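Beta-galactosidase (Trichoderma reesei, PDB 3OG2) probably hydrolyses terminal non-reducing beta-D-galactose residues in beta-D-galactosides, as a glycoside hydrolase of family 35. Local coordinates at residues S601-T609 with S979-R987; K659-S667 with F862-S873. All coordinates share one frame; numbering follows the deposited sequence. Where two conformers were deposited one is given.

Interaction 1 of 2, residues S601-T609 with S979-R987; sequences SVQADFNVT and SPILTGRER. With NAG (2-acetamido-2-deoxy-beta-D-glucopyranose), chain B.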
loop_
_atom_site.group_PDB
_atom_site.type_symbol
_atom_site.label_atom_id
_atom_site.label_comp_id
_atom_site.label_asym_id
_atom_site.label_seq_id
_atom_site.Cartn_x
_atom_site.Cartn_y
_atom_site.Cartn_z
ATOM N N SER A 601 3.775 -18.627 -25.132
ATOM C CA SER A 601 4.271 -18.978 -23.805
ATOM C C SER A 601 3.525 -18.148 -22.784
ATOM O O SER A 601 3.527 -16.916 -22.917
ATOM C CB SER A 601 5.771 -18.667 -23.786
ATOM O OG SER A 601 6.381 -18.981 -22.552
ATOM N N VAL A 602 2.918 -18.744 -21.799
ATOM C CA VAL A 602 2.149 -18.049 -20.786
ATOM C C VAL A 602 2.859 -18.226 -19.432
ATOM O O VAL A 602 3.217 -19.362 -19.101
ATOM C CB VAL A 602 0.742 -18.658 -20.723
ATOM C CG1 VAL A 602 -0.106 -17.898 -19.698
ATOM C CG2 VAL A 602 0.073 -18.669 -22.102
ATOM N N GLN A 603 2.976 -17.151 -18.687
ATOM C CA GLN A 603 3.386 -17.266 -17.301
ATOM C C GLN A 603 2.167 -17.068 -16.407
ATOM O O GLN A 603 1.485 -16.048 -16.589
ATOM C CB GLN A 603 4.471 -16.208 -16.991
ATOM C CG GLN A 603 5.760 -16.441 -17.781
ATOM C CD GLN A 603 6.450 -17.762 -17.483
ATOM O OE1 GLN A 603 6.743 -18.531 -18.435
ATOM N NE2 GLN A 603 6.751 -18.043 -16.210
ATOM N N ALA A 604 1.921 -17.989 -15.510
ATOM C CA ALA A 604 0.668 -18.011 -14.765
ATOM C C ALA A 604 0.884 -18.549 -13.343
ATOM O O ALA A 604 1.844 -19.299 -13.151
ATOM C CB ALA A 604 -0.316 -18.912 -15.474
ATOM N N ASP A 605 -0.007 -18.171 -12.450
ATOM C CA ASP A 605 -0.030 -18.775 -11.123
ATOM C C ASP A 605 -1.373 -19.479 -10.920
ATOM O O ASP A 605 -2.399 -19.021 -11.415
ATOM C CB ASP A 605 0.143 -17.765 -9.988
ATOM C CG ASP A 605 1.544 -17.184 -9.934
ATOM O OD1 ASP A 605 2.254 -17.106 -10.952
ATOM O OD2 ASP A 605 1.973 -16.768 -8.788
ATOM N N PHE A 606 -1.317 -20.587 -10.196
ATOM C CA PHE A 606 -2.487 -21.375 -9.913
ATOM C C PHE A 606 -2.599 -21.675 -8.414
ATOM O O PHE A 606 -1.679 -22.214 -7.796
ATOM C CB PHE A 606 -2.396 -22.729 -10.640
ATOM C CG PHE A 606 -2.241 -22.539 -12.132
ATOM C CD1 PHE A 606 -3.356 -22.244 -12.919
ATOM C CD2 PHE A 606 -0.986 -22.676 -12.727
ATOM C CE1 PHE A 606 -3.248 -22.079 -14.292
ATOM C CE2 PHE A 606 -0.885 -22.506 -14.111
ATOM C CZ PHE A 606 -1.992 -22.207 -14.890
ATOM N N ASN A 607 -3.717 -21.295 -7.796
ATOM C CA ASN A 607 -3.883 -21.619 -6.372
ATOM C C ASN A 607 -4.896 -22.763 -6.204
ATOM O O ASN A 607 -4.975 -23.323 -5.089
ATOM C CB ASN A 607 -4.301 -20.430 -5.518
ATOM C CG ASN A 607 -5.723 -19.952 -5.811
ATOM O OD1 ASN A 607 -6.237 -20.126 -6.919
ATOM N ND2 ASN A 607 -6.341 -19.366 -4.787
ATOM N N VAL A 608 -5.605 -23.102 -7.269
ATOM C CA VAL A 608 -6.553 -24.201 -7.277
ATOM C C VAL A 608 -6.453 -24.808 -8.670
ATOM O O VAL A 608 -5.977 -24.218 -9.653
ATOM C CB VAL A 608 -7.997 -23.776 -7.015
ATOM C CG1 VAL A 608 -8.115 -23.208 -5.633
ATOM C CG2 VAL A 608 -8.486 -22.799 -8.085
ATOM N N THR A 609 -6.949 -26.037 -8.833
ATOM C CA THR A 609 -6.882 -26.582 -10.203
ATOM C C THR A 609 -7.912 -25.849 -11.045
ATOM O O THR A 609 -8.982 -25.383 -10.633
ATOM C CB THR A 609 -7.047 -28.091 -10.191
ATOM O OG1 THR A 609 -8.326 -28.268 -9.634
ATOM C CG2 THR A 609 -6.000 -28.715 -9.287
ATOM N N SER A 979 -1.916 -21.383 1.726
ATOM C CA SER A 979 -1.953 -22.465 0.723
ATOM C C SER A 979 -0.942 -22.196 -0.382
ATOM O O SER A 979 -0.899 -21.065 -0.930
ATOM C CB SER A 979 -3.396 -22.537 0.194
ATOM O OG SER A 979 -3.535 -23.646 -0.707
ATOM N N PRO A 980 -0.138 -23.189 -0.748
ATOM C CA PRO A 980 0.901 -22.916 -1.757
ATOM C C PRO A 980 0.317 -22.547 -3.114
ATOM O O PRO A 980 -0.661 -23.159 -3.561
ATOM C CB PRO A 980 1.654 -24.261 -1.892
ATOM C CG PRO A 980 0.899 -25.254 -1.121
ATOM C CD PRO A 980 -0.097 -24.571 -0.263
ATOM N N ILE A 981 0.933 -21.578 -3.766
ATOM C CA ILE A 981 0.487 -21.187 -5.109
ATOM C C ILE A 981 1.528 -21.625 -6.128
ATOM O O ILE A 981 2.667 -21.217 -6.051
ATOM C CB ILE A 981 0.329 -19.639 -5.157
ATOM C CG1 ILE A 981 -0.724 -19.239 -4.099
ATOM C CG2 ILE A 981 0.023 -19.180 -6.571
ATOM C CD1 ILE A 981 -0.420 -17.872 -3.525
ATOM N N LEU A 982 1.106 -22.454 -7.074
ATOM C CA LEU A 982 2.026 -22.847 -8.141
ATOM C C LEU A 982 2.296 -21.629 -8.991
ATOM O O LEU A 982 1.331 -20.998 -9.450
ATOM C CB LEU A 982 1.352 -23.970 -8.945
ATOM C CG LEU A 982 2.224 -24.581 -10.046
ATOM C CD1 LEU A 982 3.412 -25.325 -9.473
ATOM C CD2 LEU A 982 1.369 -25.506 -10.904
ATOM N N THR A 983 3.584 -21.261 -9.158
ATOM C CA THR A 983 3.884 -19.917 -9.610
ATOM C C THR A 983 4.769 -19.859 -10.848
ATOM O O THR A 983 5.705 -20.665 -11.017
ATOM C CB THR A 983 4.526 -19.090 -8.449
ATOM O OG1 THR A 983 4.635 -17.737 -8.875
ATOM C CG2 THR A 983 5.955 -19.532 -8.157
ATOM N N GLY A 984 4.482 -18.851 -11.689
ATOM C CA GLY A 984 5.237 -18.525 -12.887
ATOM C C GLY A 984 5.986 -17.210 -12.695
ATOM O O GLY A 984 6.421 -16.642 -13.683
ATOM N N ARG A 985 6.139 -16.749 -11.439
ATOM C CA ARG A 985 6.887 -15.530 -11.169
ATOM C C ARG A 985 8.342 -15.672 -11.501
ATOM O O ARG A 985 8.880 -16.794 -11.651
ATOM C CB ARG A 985 6.763 -15.185 -9.669
ATOM C CG ARG A 985 7.588 -16.162 -8.811
ATOM C CD ARG A 985 7.290 -15.898 -7.332
ATOM N NE ARG A 985 7.934 -16.975 -6.550
ATOM C CZ ARG A 985 7.913 -16.991 -5.221
ATOM N NH1 ARG A 985 7.320 -16.025 -4.520
ATOM N NH2 ARG A 985 8.498 -18.002 -4.575
ATOM N N GLU A 986 9.047 -14.549 -11.564
ATOM C CA GLU A 986 10.503 -14.570 -11.627
ATOM C C GLU A 986 11.020 -14.899 -10.237
ATOM O O GLU A 986 10.439 -14.560 -9.197
ATOM C CB GLU A 986 11.061 -13.221 -12.084
ATOM C CG GLU A 986 10.669 -12.803 -13.474
ATOM C CD GLU A 986 11.033 -13.682 -14.631
ATOM O OE1 GLU A 986 12.208 -14.121 -14.654
ATOM O OE2 GLU A 986 10.227 -13.962 -15.543
ATOM N N ARG A 987 12.138 -15.607 -10.179
ATOM C CA ARG A 987 12.661 -16.132 -8.926
ATOM C C ARG A 987 13.010 -15.026 -7.939
ATOM O O ARG A 987 13.491 -13.956 -8.321
ATOM C CB ARG A 987 13.898 -17.015 -9.235
ATOM C CG ARG A 987 13.447 -18.392 -9.755
ATOM C CD ARG A 987 14.430 -19.521 -9.637
ATOM N NE ARG A 987 14.829 -20.051 -10.916
ATOM C CZ ARG A 987 14.576 -19.870 -12.187
ATOM N NH1 ARG A 987 13.724 -18.984 -12.680
ATOM N NH2 ARG A 987 15.240 -20.655 -13.052
HETATM C C1 NAG B . -7.721 -19.050 -4.910
HETATM C C2 NAG B . -8.304 -18.948 -3.470
HETATM C C3 NAG B . -9.770 -18.532 -3.527
HETATM C C4 NAG B . -9.857 -17.168 -4.297
HETATM C C5 NAG B . -9.159 -17.326 -5.672
HETATM C C6 NAG B . -9.052 -15.969 -6.366
HETATM C C7 NAG B . -7.251 -20.668 -2.084
HETATM C C8 NAG B . -7.369 -22.059 -1.547
HETATM N N2 NAG B . -8.253 -20.265 -2.873
HETATM O O3 NAG B . -10.189 -18.292 -2.173
HETATM O O4 NAG B . -11.235 -16.939 -4.577
HETATM O O5 NAG B . -7.808 -17.717 -5.427
HETATM O O6 NAG B . -8.640 -16.212 -7.708
HETATM O O7 NAG B . -6.243 -19.957 -1.926
HETATM O O HOH W 1 -3.300 -22.664 -2.994
#
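Phe606 and Leu982 form a single antiparallel bridge, a hydrogen-bonded pair. It joins the residue just after strand 599-605, in beta-galactosidase domain 3, to the short strand 981-982 near the C-terminus. Phe606 N gives a bond of 2.8 Å to Leu982 O, in the carbonyl plane, and Leu982 N returns one to Phe606 O. Beside the bridge, Phe606 CD2 meets Leu982 CD2.

Asp605 carries the polar grip. Its CB rests on Ile981 CG2 at 3.7 Å. CG stands anti to the carbonyl carbon (chi1 -70°), 3.6 Å from Thr983 CA, which brings the carboxylate alongside Thr983. OD1 takes a nearly straight bond from Gly984 N (2.9 Å, 175° at the hydrogen). OD2 takes the Thr983 OG1 hydroxyl at 2.8 Å. Both donors come from above the carboxylate plane. Arg591 adds a salt bridge to OD1, so the charge of this buried carboxylate is probably partly offset. Thr983 OG1 also accepts from Arg985 N, closing an ST turn.

Farther along, Gln603 NE2 donates to Gly984 O at 2.9 Å, with that oxygen in the amide plane. At the other end a water bonds to Asn607 O, Pro980 O and Ser979 OG, and Asn607 ND2 is covalently joined to C1 of an N-linked NAG.

Interaction 2 of 2, residues K659-S667 with F862-S873; sequences KLKWYKVDS and FTHGPSSSSSSS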
loop_
_atom_site.group_PDB
_atom_site.type_symbol
_atom_site.label_atom_id
_atom_site.label_comp_id
_atom_site.label_asym_id
_atom_site.label_seq_id
_atom_site.Cartn_x
_atom_site.Cartn_y
_atom_site.Cartn_z
ATOM N N LYS A 659 10.011 -25.930 19.010
ATOM C CA LYS A 659 11.043 -26.980 19.084
ATOM C C LYS A 659 12.415 -26.507 18.585
ATOM O O LYS A 659 13.398 -27.285 18.580
ATOM C CB LYS A 659 10.614 -28.193 18.284
ATOM C CG LYS A 659 9.425 -28.994 18.758
ATOM C CD LYS A 659 9.262 -29.045 20.266
ATOM C CE LYS A 659 7.922 -29.685 20.625
ATOM N NZ LYS A 659 7.872 -31.096 20.130
ATOM N N LEU A 660 12.524 -25.235 18.206
ATOM C CA LEU A 660 13.865 -24.736 17.854
ATOM C C LEU A 660 14.776 -24.718 19.063
ATOM O O LEU A 660 14.322 -24.817 20.191
ATOM C CB LEU A 660 13.823 -23.325 17.215
ATOM C CG LEU A 660 12.979 -23.225 15.929
ATOM C CD1 LEU A 660 12.927 -21.771 15.484
ATOM C CD2 LEU A 660 13.475 -24.133 14.807
ATOM N N LYS A 661 16.050 -24.573 18.831
ATOM C CA LYS A 661 17.006 -24.456 19.954
ATOM C C LYS A 661 17.168 -22.970 20.268
ATOM O O LYS A 661 17.902 -22.228 19.581
ATOM C CB LYS A 661 18.326 -25.110 19.572
ATOM C CG LYS A 661 19.295 -25.139 20.709
ATOM C CD LYS A 661 20.548 -25.955 20.399
ATOM C CE LYS A 661 21.426 -25.963 21.645
ATOM N NZ LYS A 661 22.843 -26.258 21.354
ATOM N N TRP A 662 16.442 -22.494 21.247
ATOM C CA TRP A 662 16.411 -21.081 21.613
ATOM C C TRP A 662 17.573 -20.723 22.555
ATOM O O TRP A 662 17.866 -21.460 23.482
ATOM C CB TRP A 662 15.112 -20.703 22.331
ATOM C CG TRP A 662 13.955 -20.660 21.359
ATOM C CD1 TRP A 662 13.038 -21.647 21.149
ATOM C CD2 TRP A 662 13.601 -19.593 20.474
ATOM N NE1 TRP A 662 12.126 -21.262 20.186
ATOM C CE2 TRP A 662 12.446 -19.990 19.743
ATOM C CE3 TRP A 662 14.168 -18.334 20.229
ATOM C CZ2 TRP A 662 11.846 -19.162 18.793
ATOM C CZ3 TRP A 662 13.583 -17.503 19.294
ATOM C CH2 TRP A 662 12.443 -17.901 18.584
ATOM N N TYR A 663 18.167 -19.567 22.289
ATOM C CA TYR A 663 19.211 -19.003 23.116
ATOM C C TYR A 663 18.686 -17.700 23.689
ATOM O O TYR A 663 17.982 -16.986 23.000
ATOM C CB TYR A 663 20.471 -18.720 22.286
ATOM C CG TYR A 663 21.183 -20.001 21.896
ATOM C CD1 TYR A 663 20.845 -20.769 20.781
ATOM C CD2 TYR A 663 22.243 -20.456 22.679
ATOM C CE1 TYR A 663 21.558 -21.935 20.493
ATOM C CE2 TYR A 663 22.947 -21.605 22.394
ATOM C CZ TYR A 663 22.589 -22.331 21.291
ATOM O OH TYR A 663 23.315 -23.478 21.060
ATOM N N LYS A 664 19.102 -17.376 24.909
ATOM C CA LYS A 664 18.615 -16.166 25.575
ATOM C C LYS A 664 19.752 -15.274 26.032
ATOM O O LYS A 664 20.789 -15.788 26.474
ATOM C CB LYS A 664 17.788 -16.619 26.783
ATOM C CG LYS A 664 17.265 -15.497 27.680
ATOM C CD LYS A 664 16.655 -16.077 28.949
ATOM C CE LYS A 664 16.088 -14.998 29.844
ATOM N NZ LYS A 664 16.183 -15.297 31.298
ATOM N N VAL A 665 19.510 -13.965 25.999
ATOM C CA VAL A 665 20.450 -13.016 26.599
ATOM C C VAL A 665 19.641 -11.965 27.361
ATOM O O VAL A 665 18.593 -11.526 26.885
ATOM C CB VAL A 665 21.414 -12.438 25.554
ATOM C CG1 VAL A 665 20.721 -11.582 24.506
ATOM C CG2 VAL A 665 22.499 -11.588 26.242
ATOM N N ASP A 666 20.126 -11.576 28.546
ATOM C CA ASP A 666 19.498 -10.439 29.253
ATOM C C ASP A 666 19.693 -9.182 28.450
ATOM O O ASP A 666 20.829 -8.852 28.099
ATOM C CB ASP A 666 20.174 -10.331 30.607
ATOM C CG ASP A 666 19.525 -9.286 31.510
ATOM O OD1 ASP A 666 18.592 -8.545 31.155
ATOM O OD2 ASP A 666 19.981 -9.246 32.678
ATOM N N SER A 667 18.588 -8.509 28.153
ATOM C CA SER A 667 18.729 -7.267 27.420
ATOM C C SER A 667 18.402 -6.053 28.281
ATOM O O SER A 667 18.124 -4.979 27.758
ATOM C CB SER A 667 17.861 -7.279 26.164
ATOM O OG SER A 667 18.133 -6.110 25.344
ATOM N N PHE A 862 25.155 -15.830 24.925
ATOM C CA PHE A 862 23.793 -16.223 25.276
ATOM C C PHE A 862 23.821 -17.454 26.188
ATOM O O PHE A 862 24.886 -18.019 26.378
ATOM C CB PHE A 862 23.029 -16.607 24.023
ATOM C CG PHE A 862 22.691 -15.480 23.068
ATOM C CD1 PHE A 862 23.675 -14.731 22.431
ATOM C CD2 PHE A 862 21.343 -15.193 22.823
ATOM C CE1 PHE A 862 23.283 -13.713 21.529
ATOM C CE2 PHE A 862 20.982 -14.212 21.892
ATOM C CZ PHE A 862 21.958 -13.481 21.245
ATOM N N THR A 863 22.666 -17.809 26.714
ATOM C CA THR A 863 22.481 -18.979 27.559
ATOM C C THR A 863 21.522 -19.929 26.834
ATOM O O THR A 863 20.660 -19.493 26.092
ATOM C CB THR A 863 21.834 -18.600 28.895
ATOM O OG1 THR A 863 22.911 -18.090 29.716
ATOM C CG2 THR A 863 21.247 -19.790 29.612
ATOM N N HIS A 864 21.657 -21.221 27.029
ATOM C CA HIS A 864 20.739 -22.204 26.490
ATOM C C HIS A 864 20.375 -23.146 27.637
ATOM O O HIS A 864 21.290 -23.550 28.358
ATOM C CB HIS A 864 21.316 -23.043 25.348
ATOM C CG HIS A 864 20.343 -24.106 24.907
ATOM N ND1 HIS A 864 20.503 -25.445 25.209
ATOM C CD2 HIS A 864 19.180 -23.972 24.178
ATOM C CE1 HIS A 864 19.461 -26.107 24.673
ATOM N NE2 HIS A 864 18.661 -25.238 24.054
ATOM N N GLY A 865 19.109 -23.472 27.788
ATOM C CA GLY A 865 18.700 -24.492 28.762
ATOM C C GLY A 865 17.332 -25.035 28.369
ATOM O O GLY A 865 16.563 -24.517 27.550
ATOM N N PRO A 866 17.006 -26.133 29.026
ATOM C CA PRO A 866 15.835 -26.923 28.661
ATOM C C PRO A 866 14.513 -26.178 28.791
ATOM O O PRO A 866 14.253 -25.531 29.807
ATOM C CB PRO A 866 15.846 -28.035 29.723
ATOM C CG PRO A 866 17.247 -28.082 30.230
ATOM C CD PRO A 866 17.745 -26.666 30.186
ATOM N N SER A 867 13.655 -26.264 27.782
ATOM C CA SER A 867 12.359 -25.593 27.902
ATOM C C SER A 867 11.557 -26.256 29.035
ATOM O O SER A 867 11.674 -27.465 29.258
ATOM C CB SER A 867 11.583 -25.669 26.604
ATOM O OG SER A 867 12.308 -24.937 25.624
ATOM N N SER A 868 10.791 -25.386 29.682
ATOM C CA SER A 868 9.908 -25.671 30.806
ATOM C C SER A 868 10.660 -26.022 32.084
ATOM O O SER A 868 10.056 -26.488 33.052
ATOM C CB SER A 868 8.926 -26.782 30.412
ATOM O OG SER A 868 7.716 -26.150 29.990
ATOM N N SER A 869 11.968 -25.784 32.055
ATOM C CA SER A 869 12.883 -25.921 33.179
ATOM C C SER A 869 13.207 -24.536 33.739
ATOM O O SER A 869 12.997 -23.518 33.066
ATOM C CB SER A 869 14.190 -26.645 32.814
ATOM O OG SER A 869 15.060 -25.716 32.164
ATOM N N SER A 870 13.754 -24.488 34.952
ATOM C CA SER A 870 14.010 -23.159 35.517
ATOM C C SER A 870 15.171 -22.471 34.799
ATOM O O SER A 870 15.388 -21.275 35.035
ATOM C CB SER A 870 14.263 -23.244 37.024
ATOM O OG SER A 870 14.392 -24.619 37.388
ATOM N N SER A 871 15.877 -23.216 33.960
ATOM C CA SER A 871 16.979 -22.714 33.158
ATOM C C SER A 871 16.574 -22.546 31.697
ATOM O O SER A 871 17.421 -22.490 30.800
ATOM C CB SER A 871 18.190 -23.660 33.248
ATOM O OG SER A 871 18.117 -24.695 32.283
ATOM N N SER A 872 15.255 -22.484 31.481
ATOM C CA SER A 872 14.799 -22.370 30.098
ATOM C C SER A 872 15.279 -21.122 29.400
ATOM O O SER A 872 15.255 -20.047 29.970
ATOM C CB SER A 872 13.271 -22.340 30.000
ATOM O OG SER A 872 12.934 -22.001 28.654
ATOM N N SER A 873 15.669 -21.267 28.159
ATOM C CA SER A 873 16.076 -20.128 27.356
ATOM C C SER A 873 15.086 -19.894 26.238
ATOM O O SER A 873 15.440 -19.330 25.225
ATOM C CB SER A 873 17.483 -20.362 26.793
ATOM O OG SER A 873 17.492 -21.631 26.145
#
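This is an edge contact between a strand and an irregular loop. Strand 663-666 is the outermost strand of a five-stranded antiparallel sheet, paired on its inner side with strand 883-894. Residues 862-864 run along its other edge, and the loop returns to it at Ser873. One antiparallel bridge joins them: Lys664 N bonds Thr863 O, and Thr863 N bonds Lys664 O at 2.8 Å, both in the carbonyl plane.

Side chains flank the bridge. Val665 CG1 sits over one face of the Phe862 ring, 4.0 Å from its centroid and offset toward the rim. Phe862 CD2 also touches Tyr663 CB at 3.7 Å. Lys661 crosses His864 at about a right angle. Its CG is anti to the backbone N (chi1 -175°) and the chain runs on extended, which sets CE over the imidazole centre at 3.6 Å in a CH-pi contact. Lys661 NZ bonds Tyr663 OH at 2.8 Å.

Ser873 OG works in two directions. It donates to Trp662 O at 2.7 Å, from above the carbonyl plane, and accepts from Gly865 N at 3.0 Å. With an alanine here, Trp662 O and Gly865 N would probably lose the partner they share, and the base of the loop could shift. Ser873 O is buried with no partner in the model. The loop is thus held by few backbone bonds, while one hydroxyl ties its two arms together, at Gly865 and Ser873, and fastens them to the backbone carbonyl of Trp662.

The two contacts do not touch. Their centres lie about 40 Å apart, and interaction 2 is nested in the chain between the segments of interaction 1. Both centre on a single antiparallel bridge, but they share no strand. Interaction 1 is buried and joins domain 3 to a C-terminal strand that pairs with strand 900-908. Interaction 2 is partly exposed and lays a loop along the outer strand of a different sheet. A carboxylate bonded to a backbone amide and a hydroxyl marks the first. The second relies more on CH-pi contacts, with a serine hydroxyl as its side-chain hydrogen bond. Both lie away from the galactose-binding residues.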